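Local coordinates for vacuolar aminopeptidase 1 (Saccharomyces cerevisiae, PDB 5JGF) that removes amino acids from the N-terminus of peptides and proteins as a zinc-dependent M18 aminopeptidase and is the major cargo of the cytoplasm-to-vacuole targeting pathway, at the interface of chains A and B. Coordinates in Å, arbitrary orientation; residue numbers count along the deposited sequence, not the author numbering. Chains: chain A/B, Vacuolar aminopeptidase 1.

The three contacts are patches of one A–B interface in the homododecamer, and the whole interface departs from an exact two-fold. Contact 1 lies in the middle: its C-alpha centre is about 10 Å from that of contact 2 and about 15 Å from that of contact 3; the centres of contacts 2 and 3 are about 20 Å apart. B:Pro101 belongs to contacts 1 and 2. Helix 383-396 of chain A and strand 233-242 of chain B each serve contacts 1 and 3. Shared elements therefore carry the junction from proline-rich packing through a polar, water-bridged network to the aliphatic and C-terminal contact.

Contact 1: the interface of chains A and B. Residues chain A 360-361, 390, 402; chain B 101-102, 213, 235.
B:Val102 is the apolar centre, its side chain touching three residues of chain A. CG1, anti to the backbone N (chi1 174°), reaches CB of A:Asn360 at 3.6 Å, while CG2 turns to the ring of A:Tyr402 and CB rests by CE1 of A:His361. B:Pro101 packs beside it: its CB meets CE2 of A:Tyr402 at 3.7 Å, and its CD lies by CD2 of A:His361. The imidazole then begins the polar rim, because its NE2 accepts the backbone N-H of B:Val102 at 3.1 Å; the donor is tilted 31° from the ring plane. The extended chain of B:Lys213 crosses A:Tyr402 at about a right angle, and its NZ donates to the phenol OH and forms a salt bridge with OE2 of A:Glu390, 3.1 Å away. That carboxylate oxygen also accepts the phenol OH within chain A, which would restrain the hydroxyl's rotation. OE1, the other oxygen, takes the amide NE2 of B:Gln235 at 2.9 Å on its syn side, 28° out of the carboxylate plane. Two waters complete the rim: one links ND2 of A:Asn360 to the carbonyl O of B:Val102, and the other, 2.6 Å from OH of A:Tyr402, also meets B:Gln235 NE2 and the carbonyl O of B:Pro101.

Contact 2: the interface of chains A and B. Residues chain A 375, 404, 407; chain B 100-101, 117-118.
In this M18-family dodecamer, strand 116-119 of chain B and the loop at B:Lys100 and B:Pro101 meet chain-A loop residues, with A:Gln404 directly following strand 401-403. A:Asn407 directs its amide at the strand: CG lies 3.8 Å from the ring carbon CD of B:Pro118, and the two side chains meet at a slant. CG also comes within 3.9 Å of CA of B:Ala117, which brings the amide against the strand backbone. B:Lys100 approaches A:Asn407 from the opposite direction. The extended run through CD (chi3 174°) brings its CE to 3.3 Å from the amide oxygen OD1 of A:Asn407, and the turn at chi4 (142°) sets NZ 3.4 Å from the same oxygen. A:Gln404 reaches across with its CG anti to the backbone N (chi1 -179°) and the chain extended beyond it, carrying the amide to the other end of the patch. There CD of A:Gln404 packs 3.8 Å from CD of B:Pro101, while NE2 lies beside the aliphatic stem of B:Lys100, 3.8 Å from its CG. The methyl CB of B:Ala117 is approached by the ring of A:Pro375, whose CG is 3.8 Å away, and it also lies 3.5 Å from OD1 of A:Asn407.

Contact 3: the interface of chains A and B. Residues chain A 383-384, 387, 469-470; chain B 139, 147-148, 234.
The backbone N of B:Ile148, at the start of strand 148-154, donates to the carbonyl O of A:Glu469 at 2.8 Å, nearly straight at the hydrogen (168°) but tilted 30° from the carbonyl plane. This link ties the last modelled residues of chain A to a strand of its M18-family neighbour. Next along chain A, A:Phe470 turns its ring to B:Ile148, and the two side chains run side by side, pointing the same way. The isoleucine CG1 stands 3.9 Å above the ring plane, over its centre, so one aromatic face receives the aliphatic branch. Its other branch, CG2, is anti to the backbone N (chi1 of CG1 -60°) and reaches CE2 of A:Phe470 at 3.7 Å, adding a contact near the ring's rim. Further along the interface, B:Leu139 from strand 132-141 inserts one methyl, CD1, against the start of helix 383-396. That methyl lies 3.8 Å from CB of A:Ala387 and 3.9 Å from CG2 of A:Val383, and also packs by CA of A:Val384, so it spans A:Val383 and A:Val384 at the helix start and A:Ala387 about one turn later. B:Ile234 approaches the same alanine with CG2, 4.0 Å from its CB, so the small side chain of A:Ala387 meets aliphatic groups from two strands of chain B.

Contact 1: the interface of chains A and B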
loop_
_atom_site.group_PDB
_atom_site.type_symbol
_atom_site.label_atom_id
_atom_site.label_comp_id
_atom_site.label_asym_id
_atom_site.label_seq_id
_atom_site.Cartn_x
_atom_site.Cartn_y
_atom_site.Cartn_z
ATOM N N ASN A 360 26.710 16.243 -25.680
ATOM C CA ASN A 360 28.081 16.257 -26.184
ATOM C C ASN A 360 28.726 14.878 -26.239
ATOM O O ASN A 360 29.897 14.751 -26.607
ATOM C CB ASN A 360 28.955 17.202 -25.355
ATOM C CG ASN A 360 28.502 18.640 -25.452
ATOM O OD1 ASN A 360 28.139 19.111 -26.529
ATOM N ND2 ASN A 360 28.529 19.352 -24.330
ATOM N N HIS A 361 27.969 13.846 -25.878
ATOM C CA HIS A 361 28.499 12.489 -25.913
ATOM C C HIS A 361 27.575 11.498 -26.610
ATOM O O HIS A 361 27.311 10.410 -26.099
ATOM C CB HIS A 361 28.821 11.985 -24.500
ATOM C CG HIS A 361 29.834 12.815 -23.774
ATOM N ND1 HIS A 361 29.549 14.067 -23.274
ATOM C CD2 HIS A 361 31.125 12.567 -23.450
ATOM C CE1 HIS A 361 30.620 14.553 -22.672
ATOM N NE2 HIS A 361 31.590 13.662 -22.763
ATOM N N GLU A 390 41.866 9.628 -32.675
ATOM C CA GLU A 390 41.619 10.969 -33.180
ATOM C C GLU A 390 42.734 11.413 -34.130
ATOM O O GLU A 390 42.477 12.113 -35.108
ATOM C CB GLU A 390 41.437 11.943 -32.007
ATOM C CG GLU A 390 40.259 11.521 -31.109
ATOM C CD GLU A 390 39.913 12.515 -30.011
ATOM O OE1 GLU A 390 40.827 12.997 -29.310
ATOM O OE2 GLU A 390 38.709 12.797 -29.835
ATOM N N TYR A 402 31.497 10.593 -30.318
ATOM C CA TYR A 402 31.609 10.073 -28.960
ATOM C C TYR A 402 30.300 9.517 -28.431
ATOM O O TYR A 402 29.219 9.982 -28.795
ATOM C CB TYR A 402 31.992 11.173 -27.967
ATOM C CG TYR A 402 33.409 11.684 -27.978
ATOM C CD1 TYR A 402 34.414 11.053 -28.708
ATOM C CD2 TYR A 402 33.749 12.795 -27.209
ATOM C CE1 TYR A 402 35.728 11.523 -28.666
ATOM C CE2 TYR A 402 35.048 13.267 -27.159
ATOM C CZ TYR A 402 36.033 12.630 -27.888
ATOM O OH TYR A 402 37.319 13.108 -27.820
ATOM N N PRO B 101 34.790 13.205 -21.364
ATOM C CA PRO B 101 35.540 13.418 -22.609
ATOM C C PRO B 101 35.350 14.858 -23.079
ATOM O O PRO B 101 36.269 15.489 -23.598
ATOM C CB PRO B 101 34.922 12.394 -23.555
ATOM C CG PRO B 101 34.649 11.243 -22.626
ATOM C CD PRO B 101 34.049 11.930 -21.408
ATOM N N VAL B 102 34.136 15.363 -22.894
ATOM C CA VAL B 102 33.796 16.740 -23.225
ATOM C C VAL B 102 33.250 17.293 -21.911
ATOM O O VAL B 102 32.112 17.008 -21.540
ATOM C CB VAL B 102 32.702 16.821 -24.313
ATOM C CG1 VAL B 102 32.269 18.266 -24.512
ATOM C CG2 VAL B 102 33.231 16.247 -25.624
ATOM N N LYS B 213 35.883 21.284 -26.631
ATOM C CA LYS B 213 35.535 20.143 -25.789
ATOM C C LYS B 213 35.684 20.451 -24.302
ATOM O O LYS B 213 35.144 19.744 -23.453
ATOM C CB LYS B 213 36.396 18.936 -26.163
ATOM C CG LYS B 213 36.252 18.541 -27.621
ATOM C CD LYS B 213 36.905 17.211 -27.925
ATOM C CE LYS B 213 36.744 16.871 -29.397
ATOM N NZ LYS B 213 37.235 15.505 -29.705
ATOM N N GLN B 235 44.941 15.588 -25.613
ATOM C CA GLN B 235 43.937 14.860 -24.846
ATOM C C GLN B 235 44.292 14.976 -23.383
ATOM O O GLN B 235 45.368 15.462 -23.037
ATOM C CB GLN B 235 43.918 13.381 -25.258
ATOM C CG GLN B 235 42.753 12.978 -26.154
ATOM C CD GLN B 235 41.405 13.410 -25.583
ATOM O OE1 GLN B 235 41.239 13.523 -24.366
ATOM N NE2 GLN B 235 40.436 13.639 -26.460
HETATM O O HOH W 1 29.874 18.280 -21.758
HETATM O O HOH W 2 37.895 14.304 -25.533
#

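Contact 2: the interface of chains A and B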
loop_
_atom_site.group_PDB
_atom_site.type_symbol
_atom_site.label_atom_id
_atom_site.label_comp_id
_atom_site.label_asym_id
_atom_site.label_seq_id
_atom_site.Cartn_x
_atom_site.Cartn_y
_atom_site.Cartn_z
ATOM N N PRO A 375 34.030 5.518 -17.846
ATOM C CA PRO A 375 35.011 5.572 -16.759
ATOM C C PRO A 375 34.911 4.458 -15.717
ATOM O O PRO A 375 35.733 4.392 -14.802
ATOM C CB PRO A 375 34.751 6.943 -16.152
ATOM C CG PRO A 375 33.247 7.023 -16.224
ATOM C CD PRO A 375 32.953 6.505 -17.632
ATOM N N GLN A 404 28.966 8.146 -24.492
ATOM C CA GLN A 404 29.176 7.842 -23.086
ATOM C C GLN A 404 27.810 8.002 -22.433
ATOM O O GLN A 404 27.013 8.855 -22.840
ATOM C CB GLN A 404 30.188 8.794 -22.426
ATOM C CG GLN A 404 30.421 8.460 -20.944
ATOM C CD GLN A 404 31.666 9.110 -20.369
ATOM O OE1 GLN A 404 32.725 9.115 -20.998
ATOM N NE2 GLN A 404 31.550 9.645 -19.158
ATOM N N ASN A 407 25.524 10.037 -16.161
ATOM C CA ASN A 407 25.889 9.499 -14.852
ATOM C C ASN A 407 24.760 8.744 -14.162
ATOM O O ASN A 407 25.029 7.855 -13.351
ATOM C CB ASN A 407 26.381 10.615 -13.924
ATOM C CG ASN A 407 27.630 11.304 -14.436
ATOM O OD1 ASN A 407 28.288 10.845 -15.377
ATOM N ND2 ASN A 407 27.973 12.419 -13.794
ATOM N N LYS B 100 34.581 14.504 -17.940
ATOM C CA LYS B 100 34.065 13.752 -19.074
ATOM C C LYS B 100 34.893 14.057 -20.325
ATOM O O LYS B 100 35.642 15.034 -20.353
ATOM C CB LYS B 100 32.590 14.098 -19.307
ATOM C CG LYS B 100 31.643 13.328 -18.392
ATOM C CD LYS B 100 30.220 13.855 -18.463
ATOM C CE LYS B 100 29.280 12.976 -17.644
ATOM N NZ LYS B 100 28.251 13.802 -16.951
ATOM N N PRO B 101 34.790 13.205 -21.364
ATOM C CA PRO B 101 35.540 13.418 -22.609
ATOM C C PRO B 101 35.350 14.858 -23.079
ATOM O O PRO B 101 36.269 15.489 -23.598
ATOM C CB PRO B 101 34.922 12.394 -23.555
ATOM C CG PRO B 101 34.649 11.243 -22.626
ATOM C CD PRO B 101 34.049 11.930 -21.408
ATOM N N ALA B 117 32.129 12.614 -14.316
ATOM C CA ALA B 117 31.541 11.298 -14.097
ATOM C C ALA B 117 32.220 10.658 -12.897
ATOM O O ALA B 117 33.389 10.918 -12.619
ATOM C CB ALA B 117 31.731 10.422 -15.330
ATOM N N PRO B 118 31.493 9.805 -12.162
ATOM C CA PRO B 118 32.103 9.166 -10.997
ATOM C C PRO B 118 32.969 7.965 -11.364
ATOM O O PRO B 118 32.653 7.221 -12.292
ATOM C CB PRO B 118 30.891 8.754 -10.169
ATOM C CG PRO B 118 29.915 8.330 -11.241
ATOM C CD PRO B 118 30.079 9.409 -12.311
#

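Contact 3: the interface of chains A and B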
loop_
_atom_site.group_PDB
_atom_site.type_symbol
_atom_site.label_atom_id
_atom_site.label_comp_id
_atom_site.label_asym_id
_atom_site.label_seq_id
_atom_site.Cartn_x
_atom_site.Cartn_y
_atom_site.Cartn_z
ATOM N N VAL A 383 42.824 7.204 -22.378
ATOM C CA VAL A 383 43.252 8.490 -22.927
ATOM C C VAL A 383 44.206 8.377 -24.118
ATOM O O VAL A 383 44.102 9.147 -25.070
ATOM C CB VAL A 383 43.883 9.391 -21.825
ATOM C CG1 VAL A 383 45.182 8.792 -21.322
ATOM C CG2 VAL A 383 44.100 10.798 -22.365
ATOM N N VAL A 384 45.129 7.422 -24.075
ATOM C CA VAL A 384 46.061 7.250 -25.186
ATOM C C VAL A 384 45.331 6.693 -26.406
ATOM O O VAL A 384 45.551 7.145 -27.531
ATOM C CB VAL A 384 47.217 6.305 -24.810
ATOM C CG1 VAL A 384 48.036 5.966 -26.046
ATOM C CG2 VAL A 384 48.106 6.966 -23.766
ATOM N N ALA A 387 43.362 9.417 -28.067
ATOM C CA ALA A 387 44.249 10.296 -28.821
ATOM C C ALA A 387 44.687 9.625 -30.120
ATOM O O ALA A 387 44.743 10.266 -31.172
ATOM C CB ALA A 387 45.470 10.658 -27.975
ATOM N N GLU A 469 54.241 7.431 -32.634
ATOM C CA GLU A 469 54.382 8.777 -32.088
ATOM C C GLU A 469 54.201 8.833 -30.577
ATOM O O GLU A 469 54.548 9.830 -29.946
ATOM C CB GLU A 469 53.387 9.725 -32.756
ATOM C CG GLU A 469 53.320 9.566 -34.258
ATOM C CD GLU A 469 52.830 10.813 -34.959
ATOM O OE1 GLU A 469 51.774 11.356 -34.565
ATOM O OE2 GLU A 469 53.508 11.247 -35.915
ATOM N N PHE A 470 53.652 7.770 -29.999
ATOM C CA PHE A 470 53.453 7.721 -28.557
ATOM C C PHE A 470 54.610 6.961 -27.917
ATOM O O PHE A 470 54.376 6.266 -26.906
ATOM C CB PHE A 470 52.127 7.025 -28.216
ATOM C CG PHE A 470 50.912 7.743 -28.734
ATOM C CD1 PHE A 470 50.606 7.733 -30.090
ATOM C CD2 PHE A 470 50.083 8.446 -27.867
ATOM C CE1 PHE A 470 49.490 8.414 -30.576
ATOM C CE2 PHE A 470 48.966 9.130 -28.342
ATOM C CZ PHE A 470 48.669 9.114 -29.699
ATOM N N LEU B 139 48.137 14.968 -22.524
ATOM C CA LEU B 139 48.882 14.474 -23.679
ATOM C C LEU B 139 49.030 15.676 -24.597
ATOM O O LEU B 139 48.050 16.356 -24.893
ATOM C CB LEU B 139 48.118 13.363 -24.408
ATOM C CG LEU B 139 47.992 12.002 -23.719
ATOM C CD1 LEU B 139 47.295 11.026 -24.660
ATOM C CD2 LEU B 139 49.371 11.477 -23.347
ATOM N N GLU B 147 55.735 13.942 -32.362
ATOM C CA GLU B 147 55.822 13.179 -31.124
ATOM C C GLU B 147 54.797 13.602 -30.080
ATOM O O GLU B 147 54.608 14.790 -29.813
ATOM C CB GLU B 147 57.229 13.285 -30.542
ATOM N N ILE B 148 54.135 12.613 -29.495
ATOM C CA ILE B 148 53.141 12.858 -28.464
ATOM C C ILE B 148 53.805 12.617 -27.119
ATOM O O ILE B 148 54.403 11.565 -26.896
ATOM C CB ILE B 148 51.941 11.903 -28.605
ATOM C CG1 ILE B 148 51.281 12.094 -29.972
ATOM C CG2 ILE B 148 50.945 12.151 -27.482
ATOM C CD1 ILE B 148 50.822 13.509 -30.243
ATOM N N ILE B 234 46.512 17.695 -26.766
ATOM C CA ILE B 234 45.912 16.643 -27.588
ATOM C C ILE B 234 44.787 15.859 -26.904
ATOM O O ILE B 234 43.792 15.519 -27.545
ATOM C CB ILE B 234 47.020 15.692 -28.058
ATOM C CG1 ILE B 234 47.970 16.462 -28.978
ATOM C CG2 ILE B 234 46.437 14.443 -28.695
ATOM C CD1 ILE B 234 47.333 17.125 -30.151
#